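Local structure of probable mannosyltransferase KTR4 (Saccharomyces cerevisiae, 5A07) at residues 234-239 / 378-383; 257-262 / 384-389. The protein is a probable mannosyltransferase of the GT-A class, whose lumenal part is bound here to guanosine-5'-diphosphate and a manganese ion. All coordinates share one frame; numbering follows the deposited sequence.

Contact 1: 234-239 / 378-383. With MN (manganese (II) ion), chain G.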
ATOM      1  N   ASN B 234     -13.722   7.287  -4.551  1.00 17.44           N
ATOM      2  CA  ASN B 234     -14.188   6.397  -5.624  1.00 18.09           C
ATOM      3  C   ASN B 234     -13.766   4.901  -5.480  1.00 19.65           C
ATOM      4  O   ASN B 234     -13.497   4.250  -6.457  1.00 21.24           O
ATOM      5  CB  ASN B 234     -13.717   6.920  -6.982  1.00 20.64           C
ATOM      6  CG  ASN B 234     -14.592   6.419  -8.108  1.00 27.40           C
ATOM      7  OD1 ASN B 234     -15.739   6.025  -7.891  1.00 28.10           O
ATOM      8  ND2 ASN B 234     -14.038   6.371  -9.312  1.00 29.88           N
ATOM      9  N   VAL B 235     -13.741   4.395  -4.258  1.00 16.98           N
ATOM     10  CA  VAL B 235     -13.441   2.991  -4.044  1.00 17.86           C
ATOM     11  C   VAL B 235     -14.654   2.332  -3.515  1.00 16.74           C
ATOM     12  O   VAL B 235     -15.635   2.989  -3.093  1.00 18.22           O
ATOM     13  CB  VAL B 235     -12.229   2.796  -3.095  1.00 15.36           C
ATOM     14  CG1 VAL B 235     -11.065   3.537  -3.628  1.00 16.72           C
ATOM     15  CG2 VAL B 235     -12.534   3.267  -1.671  1.00 14.83           C
ATOM     16  N   ASN B 236     -14.598   1.016  -3.500  1.00 16.64           N
ATOM     17  CA  ASN B 236     -15.717   0.182  -3.098  1.00 18.58           C
ATOM     18  C   ASN B 236     -15.302  -0.847  -2.096  1.00 16.82           C
ATOM     19  O   ASN B 236     -14.184  -1.366  -2.185  1.00 15.49           O
ATOM     20  CB  ASN B 236     -16.294  -0.557  -4.336  1.00 20.13           C
ATOM     21  CG  ASN B 236     -16.790   0.425  -5.400  1.00 23.82           C
ATOM     22  OD1 ASN B 236     -17.847   1.028  -5.247  1.00 25.38           O
ATOM     23  ND2 ASN B 236     -15.963   0.692  -6.368  1.00 21.75           N
ATOM     24  N   PHE B 237     -16.177  -1.104  -1.136  1.00 15.51           N
ATOM     25  CA  PHE B 237     -16.023  -2.186  -0.208  1.00 15.42           C
ATOM     26  C   PHE B 237     -17.172  -3.122  -0.389  1.00 18.12           C
ATOM     27  O   PHE B 237     -18.352  -2.697  -0.482  1.00 16.83           O
ATOM     28  CB  PHE B 237     -15.996  -1.695   1.217  1.00 16.45           C
ATOM     29  CG  PHE B 237     -14.774  -0.851   1.546  1.00 17.03           C
ATOM     30  CD1 PHE B 237     -13.566  -1.438   1.883  1.00 18.44           C
ATOM     31  CD2 PHE B 237     -14.817   0.508   1.403  1.00 16.14           C
ATOM     32  CE1 PHE B 237     -12.432  -0.667   2.085  1.00 18.88           C
ATOM     33  CE2 PHE B 237     -13.715   1.272   1.624  1.00 18.20           C
ATOM     34  CZ  PHE B 237     -12.504   0.683   1.920  1.00 17.41           C
ATOM     35  N   TYR B 238     -16.911  -4.410  -0.319  1.00 17.02           N
ATOM     36  CA  TYR B 238     -17.959  -5.410  -0.644  1.00 19.47           C
ATOM     37  C   TYR B 238     -18.355  -6.318   0.477  1.00 21.67           C
ATOM     38  O   TYR B 238     -19.426  -6.948   0.336  1.00 19.52           O
ATOM     39  CB  TYR B 238     -17.537  -6.310  -1.833  1.00 17.66           C
ATOM     40  CG  TYR B 238     -17.241  -5.540  -3.082  1.00 18.56           C
ATOM     41  CD1 TYR B 238     -18.279  -4.853  -3.788  1.00 20.11           C
ATOM     42  CD2 TYR B 238     -15.974  -5.463  -3.600  1.00 17.73           C
ATOM     43  CE1 TYR B 238     -18.002  -4.065  -4.927  1.00 18.54           C
ATOM     44  CE2 TYR B 238     -15.718  -4.711  -4.744  1.00 18.63           C
ATOM     45  CZ  TYR B 238     -16.756  -4.040  -5.405  1.00 20.16           C
ATOM     46  OH  TYR B 238     -16.433  -3.303  -6.494  1.00 19.11           O
ATOM     47  N   CYS B 239     -17.583  -6.383   1.573  1.00 17.62           N
ATOM     48  CA  CYS B 239     -17.795  -7.414   2.541  1.00 18.14           C
ATOM     49  C   CYS B 239     -17.777  -6.887   3.939  1.00 18.86           C
ATOM     50  O   CYS B 239     -16.925  -6.081   4.309  1.00 16.14           O
ATOM     51  CB  CYS B 239     -16.700  -8.495   2.410  1.00 21.15           C
ATOM     52  SG  CYS B 239     -16.487  -9.162   0.761  1.00 24.91           S
ATOM     53  N   GLY B 378     -13.067  -7.251   0.946  1.00 14.76           N
ATOM     54  CA  GLY B 378     -13.441  -7.150  -0.435  1.00 14.29           C
ATOM     55  C   GLY B 378     -13.343  -5.644  -0.855  1.00 14.02           C
ATOM     56  O   GLY B 378     -13.900  -4.779  -0.165  1.00 17.01           O
ATOM     57  N   TYR B 379     -12.625  -5.346  -1.907  1.00 13.80           N
ATOM     58  CA  TYR B 379     -12.240  -3.961  -2.178  1.00 13.74           C
ATOM     59  C   TYR B 379     -11.954  -3.722  -3.631  1.00 14.17           C
ATOM     60  O   TYR B 379     -11.359  -4.603  -4.352  1.00 15.33           O
ATOM     61  CB  TYR B 379     -10.924  -3.632  -1.464  1.00 12.84           C
ATOM     62  CG  TYR B 379     -10.373  -2.268  -1.805  1.00 12.86           C
ATOM     63  CD1 TYR B 379     -10.794  -1.173  -1.090  1.00 13.63           C
ATOM     64  CD2 TYR B 379      -9.295  -2.120  -2.664  1.00 12.50           C
ATOM     65  CE1 TYR B 379     -10.230   0.095  -1.317  1.00 15.43           C
ATOM     66  CE2 TYR B 379      -8.721  -0.896  -2.936  1.00 14.09           C
ATOM     67  CZ  TYR B 379      -9.236   0.246  -2.258  1.00 15.39           C
ATOM     68  OH  TYR B 379      -8.665   1.482  -2.422  1.00 15.10           O
ATOM     69  N   HIS B 380     -12.370  -2.565  -4.136  1.00 13.25           N
ATOM     70  CA  HIS B 380     -12.030  -2.171  -5.533  1.00 14.60           C
ATOM     71  C   HIS B 380     -11.602  -0.755  -5.629  1.00 14.87           C
ATOM     72  O   HIS B 380     -12.242   0.119  -5.037  1.00 16.56           O
ATOM     73  CB  HIS B 380     -13.231  -2.435  -6.419  1.00 16.44           C
ATOM     74  CG  HIS B 380     -13.209  -1.743  -7.741  1.00 18.14           C
ATOM     75  ND1 HIS B 380     -13.955  -0.613  -7.998  1.00 24.43           N
ATOM     76  CD2 HIS B 380     -12.572  -2.036  -8.891  1.00 20.26           C
ATOM     77  CE1 HIS B 380     -13.804  -0.258  -9.274  1.00 21.76           C
ATOM     78  NE2 HIS B 380     -12.958  -1.107  -9.833  1.00 22.58           N
ATOM     79  N   HIS B 381     -10.553  -0.529  -6.423  1.00 15.56           N
ATOM     80  CA  HIS B 381     -10.161   0.773  -6.906  1.00 17.07           C
ATOM     81  C   HIS B 381      -9.814   0.490  -8.339  1.00 18.34           C
ATOM     82  O   HIS B 381      -9.022  -0.435  -8.660  1.00 16.09           O
ATOM     83  CB  HIS B 381      -8.925   1.273  -6.153  1.00 17.98           C
ATOM     84  CG  HIS B 381      -8.356   2.597  -6.618  1.00 18.77           C
ATOM     85  ND1 HIS B 381      -7.848   2.817  -7.868  1.00 19.12           N
ATOM     86  CD2 HIS B 381      -8.226   3.777  -5.962  1.00 20.27           C
ATOM     87  CE1 HIS B 381      -7.372   4.051  -7.949  1.00 20.73           C
ATOM     88  NE2 HIS B 381      -7.604   4.644  -6.802  1.00 21.42           N
ATOM     89  N   THR B 382     -10.343   1.265  -9.245  1.00 17.47           N
ATOM     90  CA  THR B 382     -10.095   0.950 -10.668  1.00 20.44           C
ATOM     91  C   THR B 382      -8.594   0.755 -10.992  1.00 19.05           C
ATOM     92  O   THR B 382      -7.806   1.517 -10.526  1.00 17.23           O
ATOM     93  CB  THR B 382     -10.686   2.063 -11.659  1.00 22.73           C
ATOM     94  OG1 THR B 382     -10.397   1.619 -12.998  1.00 21.52           O
ATOM     95  CG2 THR B 382     -10.039   3.429 -11.498  1.00 26.11           C
ATOM     96  N   PRO B 383      -8.211  -0.270 -11.750  1.00 18.93           N
ATOM     97  CA  PRO B 383      -9.003  -1.318 -12.405  1.00 18.56           C
ATOM     98  C   PRO B 383      -8.995  -2.689 -11.699  1.00 17.33           C
ATOM     99  O   PRO B 383      -9.344  -3.698 -12.326  1.00 19.05           O
ATOM    100  CB  PRO B 383      -8.249  -1.513 -13.707  1.00 19.79           C
ATOM    101  CG  PRO B 383      -6.816  -1.323 -13.347  1.00 18.16           C
ATOM    102  CD  PRO B 383      -6.811  -0.289 -12.238  1.00 19.36           C
TER
HETATM  103 MN    MN G 501      -6.890   6.933  -6.481  1.00 23.60          MN
HETATM  104  O   HOH W   1     -11.883   3.674  -8.479  1.00 22.73           O
HETATM  105  O   HOH W   2     -15.079  -5.330   2.499  1.00 23.94           O
HETATM  106  O   HOH W   3      -7.703   7.253  -8.685  1.00 23.26           O
HETATM  107  O   HOH W   4      -9.107   7.619  -5.902  1.00 17.31           O
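Antiparallel strand pairing joins Asn236 and Phe237 to His380 and Tyr379, forming the edge of a small three-stranded sheet that leads into the manganese site. Asn236 and His380 make the hydrogen-bonded pair, Asn236 N reaching His380 O at 3.0 Å and His380 N reaching Asn236 O at 2.9 Å; Tyr238 N extends the pairing to Gly378 O. Asn236 and His380 also join through their side chains, which run alongside each other. Asn236 ND2 donates to His380 ND1 at 2.9 Å, arriving at the ring edge and in its plane, though the hydrogen bond is bent, with an angle of 137° at the hydrogen. The Tyr238 hydroxyl OH rests 3.3 Å from His380 CB. On the face carrying Phe237 and Tyr379, Phe237 CE1 meets the rim atom CD1 of Tyr379 at 3.6 Å, with the ring planes 57° apart. Val235 CG1 lies 3.4 Å from Tyr379 OH, which bonds to Asn320. His381 NE2 binds manganese at 2.4 Å, and Glu232 binds the same ion. The other ring nitrogen, His381 ND1, donates to Thr382 O at 3.0 Å. Held at both nitrogens, the His381 ring would be fixed in its rotation, consistent with the proton on ND1.

Contact 2: 257-262 / 384-389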
ATOM      1  N   GLY B 257      -1.169  -3.629   6.634  1.00 14.57           N
ATOM      2  CA  GLY B 257      -2.212  -4.396   5.995  1.00 15.46           C
ATOM      3  C   GLY B 257      -2.476  -3.933   4.581  1.00 15.06           C
ATOM      4  O   GLY B 257      -2.551  -2.702   4.312  1.00 15.68           O
ATOM      5  N   PHE B 258      -2.628  -4.907   3.669  1.00 13.00           N
ATOM      6  CA  PHE B 258      -2.875  -4.631   2.289  1.00 13.63           C
ATOM      7  C   PHE B 258      -3.931  -5.590   1.745  1.00 13.92           C
ATOM      8  O   PHE B 258      -4.229  -6.627   2.344  1.00 13.60           O
ATOM      9  CB  PHE B 258      -1.576  -4.711   1.464  1.00 13.00           C
ATOM     10  CG  PHE B 258      -1.078  -6.125   1.201  1.00 12.68           C
ATOM     11  CD1 PHE B 258      -0.328  -6.787   2.124  1.00 12.95           C
ATOM     12  CD2 PHE B 258      -1.383  -6.776   0.030  1.00 13.42           C
ATOM     13  CE1 PHE B 258       0.120  -8.088   1.890  1.00 13.42           C
ATOM     14  CE2 PHE B 258      -0.956  -8.079  -0.208  1.00 13.98           C
ATOM     15  CZ  PHE B 258      -0.216  -8.721   0.739  1.00 13.92           C
ATOM     16  N   VAL B 259      -4.472  -5.219   0.606  1.00 14.68           N
ATOM     17  CA  VAL B 259      -5.394  -6.068  -0.157  1.00 15.88           C
ATOM     18  C   VAL B 259      -4.947  -6.498  -1.559  1.00 16.62           C
ATOM     19  O   VAL B 259      -5.371  -7.606  -2.044  1.00 16.07           O
ATOM     20  CB  VAL B 259      -6.847  -5.521  -0.249  1.00 13.75           C
ATOM     21  CG1 VAL B 259      -7.533  -5.486   1.091  1.00 15.21           C
ATOM     22  CG2 VAL B 259      -6.894  -4.144  -0.880  1.00 15.00           C
ATOM     23  N   LEU B 260      -4.177  -5.641  -2.229  1.00 14.53           N
ATOM     24  CA  LEU B 260      -3.815  -5.831  -3.589  1.00 14.21           C
ATOM     25  C   LEU B 260      -2.282  -5.615  -3.731  1.00 15.03           C
ATOM     26  O   LEU B 260      -1.713  -4.786  -3.033  1.00 13.64           O
ATOM     27  CB  LEU B 260      -4.594  -4.856  -4.532  1.00 16.14           C
ATOM     28  CG  LEU B 260      -6.071  -5.256  -4.663  1.00 16.49           C
ATOM     29  CD1 LEU B 260      -6.968  -4.128  -5.171  1.00 15.77           C
ATOM     30  CD2 LEU B 260      -6.195  -6.505  -5.542  1.00 16.86           C
ATOM     31  N   ASN B 261      -1.655  -6.326  -4.655  1.00 14.14           N
ATOM     32  CA  ASN B 261      -0.177  -6.421  -4.729  1.00 16.30           C
ATOM     33  C   ASN B 261       0.157  -6.488  -6.209  1.00 15.96           C
ATOM     34  O   ASN B 261      -0.226  -7.427  -6.876  1.00 20.21           O
ATOM     35  CB  ASN B 261       0.178  -7.724  -3.976  1.00 16.59           C
ATOM     36  CG  ASN B 261       1.641  -7.876  -3.687  1.00 17.93           C
ATOM     37  OD1 ASN B 261       2.507  -7.786  -4.591  1.00 18.57           O
ATOM     38  ND2 ASN B 261       1.937  -8.166  -2.422  1.00 17.61           N
ATOM     39  N   LEU B 262       0.858  -5.492  -6.724  1.00 18.29           N
ATOM     40  CA  LEU B 262       1.003  -5.253  -8.131  1.00 18.50           C
ATOM     41  C   LEU B 262       2.463  -4.990  -8.563  1.00 17.65           C
ATOM     42  O   LEU B 262       3.301  -4.572  -7.790  1.00 18.61           O
ATOM     43  CB  LEU B 262       0.219  -3.971  -8.565  1.00 18.46           C
ATOM     44  CG  LEU B 262      -1.279  -3.831  -8.250  1.00 22.56           C
ATOM     45  CD1 LEU B 262      -1.823  -2.492  -8.786  1.00 21.51           C
ATOM     46  CD2 LEU B 262      -2.029  -4.991  -8.844  1.00 22.80           C
ATOM     47  N   TYR B 384      -8.696  -2.744 -10.408  1.00 15.83           N
ATOM     48  CA  TYR B 384      -8.456  -4.050  -9.760  1.00 15.51           C
ATOM     49  C   TYR B 384      -9.337  -4.255  -8.571  1.00 16.60           C
ATOM     50  O   TYR B 384      -9.706  -3.305  -7.841  1.00 14.12           O
ATOM     51  CB  TYR B 384      -6.983  -4.140  -9.364  1.00 14.23           C
ATOM     52  CG  TYR B 384      -5.970  -4.018 -10.504  1.00 15.59           C
ATOM     53  CD1 TYR B 384      -5.938  -4.924 -11.525  1.00 18.04           C
ATOM     54  CD2 TYR B 384      -5.065  -2.985 -10.542  1.00 16.80           C
ATOM     55  CE1 TYR B 384      -5.077  -4.766 -12.570  1.00 19.42           C
ATOM     56  CE2 TYR B 384      -4.131  -2.839 -11.547  1.00 17.66           C
ATOM     57  CZ  TYR B 384      -4.139  -3.750 -12.548  1.00 18.18           C
ATOM     58  OH  TYR B 384      -3.295  -3.641 -13.572  1.00 20.47           O
ATOM     59  N   THR B 385      -9.624  -5.528  -8.317  1.00 15.89           N
ATOM     60  CA  THR B 385     -10.525  -5.911  -7.250  1.00 16.03           C
ATOM     61  C   THR B 385      -9.982  -7.112  -6.484  1.00 15.82           C
ATOM     62  O   THR B 385      -9.516  -8.076  -7.097  1.00 16.45           O
ATOM     63  CB  THR B 385     -11.894  -6.318  -7.819  1.00 16.88           C
ATOM     64  OG1 THR B 385     -12.484  -5.195  -8.491  1.00 16.21           O
ATOM     65  CG2 THR B 385     -12.834  -6.687  -6.766  1.00 19.62           C
ATOM     66  N   ASN B 386     -10.041  -7.040  -5.140  1.00 15.34           N
ATOM     67  CA  ASN B 386      -9.899  -8.192  -4.280  1.00 15.17           C
ATOM     68  C   ASN B 386     -11.319  -8.618  -3.886  1.00 15.46           C
ATOM     69  O   ASN B 386     -11.986  -7.899  -3.130  1.00 16.06           O
ATOM     70  CB  ASN B 386      -9.107  -7.818  -3.015  1.00 14.52           C
ATOM     71  CG  ASN B 386      -8.998  -8.976  -2.057  1.00 15.89           C
ATOM     72  OD1 ASN B 386      -8.504 -10.079  -2.426  1.00 15.33           O
ATOM     73  ND2 ASN B 386      -9.423  -8.750  -0.816  1.00 18.14           N
ATOM     74  N   CYS B 387     -11.764  -9.774  -4.365  1.00 16.07           N
ATOM     75  CA  CYS B 387     -13.135 -10.236  -4.150  1.00 16.31           C
ATOM     76  C   CYS B 387     -13.113 -11.676  -3.625  1.00 17.74           C
ATOM     77  O   CYS B 387     -12.935 -12.604  -4.429  1.00 16.27           O
ATOM     78  CB  CYS B 387     -13.928 -10.165  -5.449  1.00 15.94           C
ATOM     79  SG  CYS B 387     -15.691 -10.543  -5.120  1.00 20.44           S
ATOM     80  N   PRO B 388     -13.203 -11.869  -2.287  1.00 16.07           N
ATOM     81  CA  PRO B 388     -13.026 -13.221  -1.759  1.00 16.43           C
ATOM     82  C   PRO B 388     -14.291 -14.070  -1.910  1.00 19.95           C
ATOM     83  O   PRO B 388     -15.353 -13.537  -2.325  1.00 17.44           O
ATOM     84  CB  PRO B 388     -12.748 -12.977  -0.267  1.00 15.61           C
ATOM     85  CG  PRO B 388     -13.493 -11.688   0.030  1.00 17.17           C
ATOM     86  CD  PRO B 388     -13.355 -10.862  -1.193  1.00 16.99           C
ATOM     87  N   THR B 389     -14.189 -15.331  -1.485  1.00 17.31           N
ATOM     88  CA  THR B 389     -15.266 -16.264  -1.547  1.00 19.28           C
ATOM     89  C   THR B 389     -15.775 -16.563  -0.132  1.00 20.27           C
ATOM     90  O   THR B 389     -14.968 -16.741   0.798  1.00 19.19           O
ATOM     91  CB  THR B 389     -14.765 -17.560  -2.201  1.00 21.21           C
ATOM     92  OG1 THR B 389     -14.437 -17.325  -3.571  1.00 19.34           O
ATOM     93  CG2 THR B 389     -15.833 -18.674  -2.109  1.00 22.64           C
TER
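Asn386 ND2, 4.2 Å from Val259 CB, is gripped by two backbone carbonyls of the chain leading into the 379-381 strand, with a hydrogen bond to Ile377 O and a weak one to Arg375 O. Asn386 CG is anti to the backbone N (chi1 177°), and Asn386 CB lies 3.9 Å from Val259 O, a carbonyl that accepts from Trp373 NE1. Leu260 packs beside this pair and spreads its two methyls along the opposing strand: Leu260 CD1 sits 3.9 Å from Tyr384 O, while CD2 is 3.9 Å from Asn386 N. Further on, Leu262 meets the Tyr384 ring obliquely. Leu262 CD2 lies over one face of the Tyr384 ring, 4.2 Å from the centroid and 20° off the normal, in a CH-pi contact displaced toward the rim; Leu262 CD1 comes to 3.6 Å from Tyr384 CE2. Phe406 stacks on Tyr384 and Trp318 meets it edge-to-face, so the ring belongs to an aromatic cluster. No hydrogen bond joins the two segments. Strand 256-262 of the large mixed sheet thus meets the small antiparallel sheet mainly through leucine methyls set against backbone and a tyrosine ring, while Asn386 ND2 and the Val259 carbonyl find hydrogen bonds outside the two segments.

In the fold
From the N terminus the order is 234-239, 257-262, 378-383 and 384-389, so the two contacts alternate and their loops cross. Contact 1 closes a loop of 138 intervening residues and contact 2 one of 121, both largely helical in their regular structure. The second segments are consecutive: strands 379-381 and 384-386 are neighbours in the three-stranded antiparallel sheet, turning at the cis peptide before Pro383, and a probable hydrogen bond from Asn386 N to Tyr379 O links the two contacts. Contact 1 adds strand 236-237 to that sheet, whereas contact 2 packs it against strand 256-262 of the mixed sheet, where Val259 CG2 also touches the Tyr379 ring.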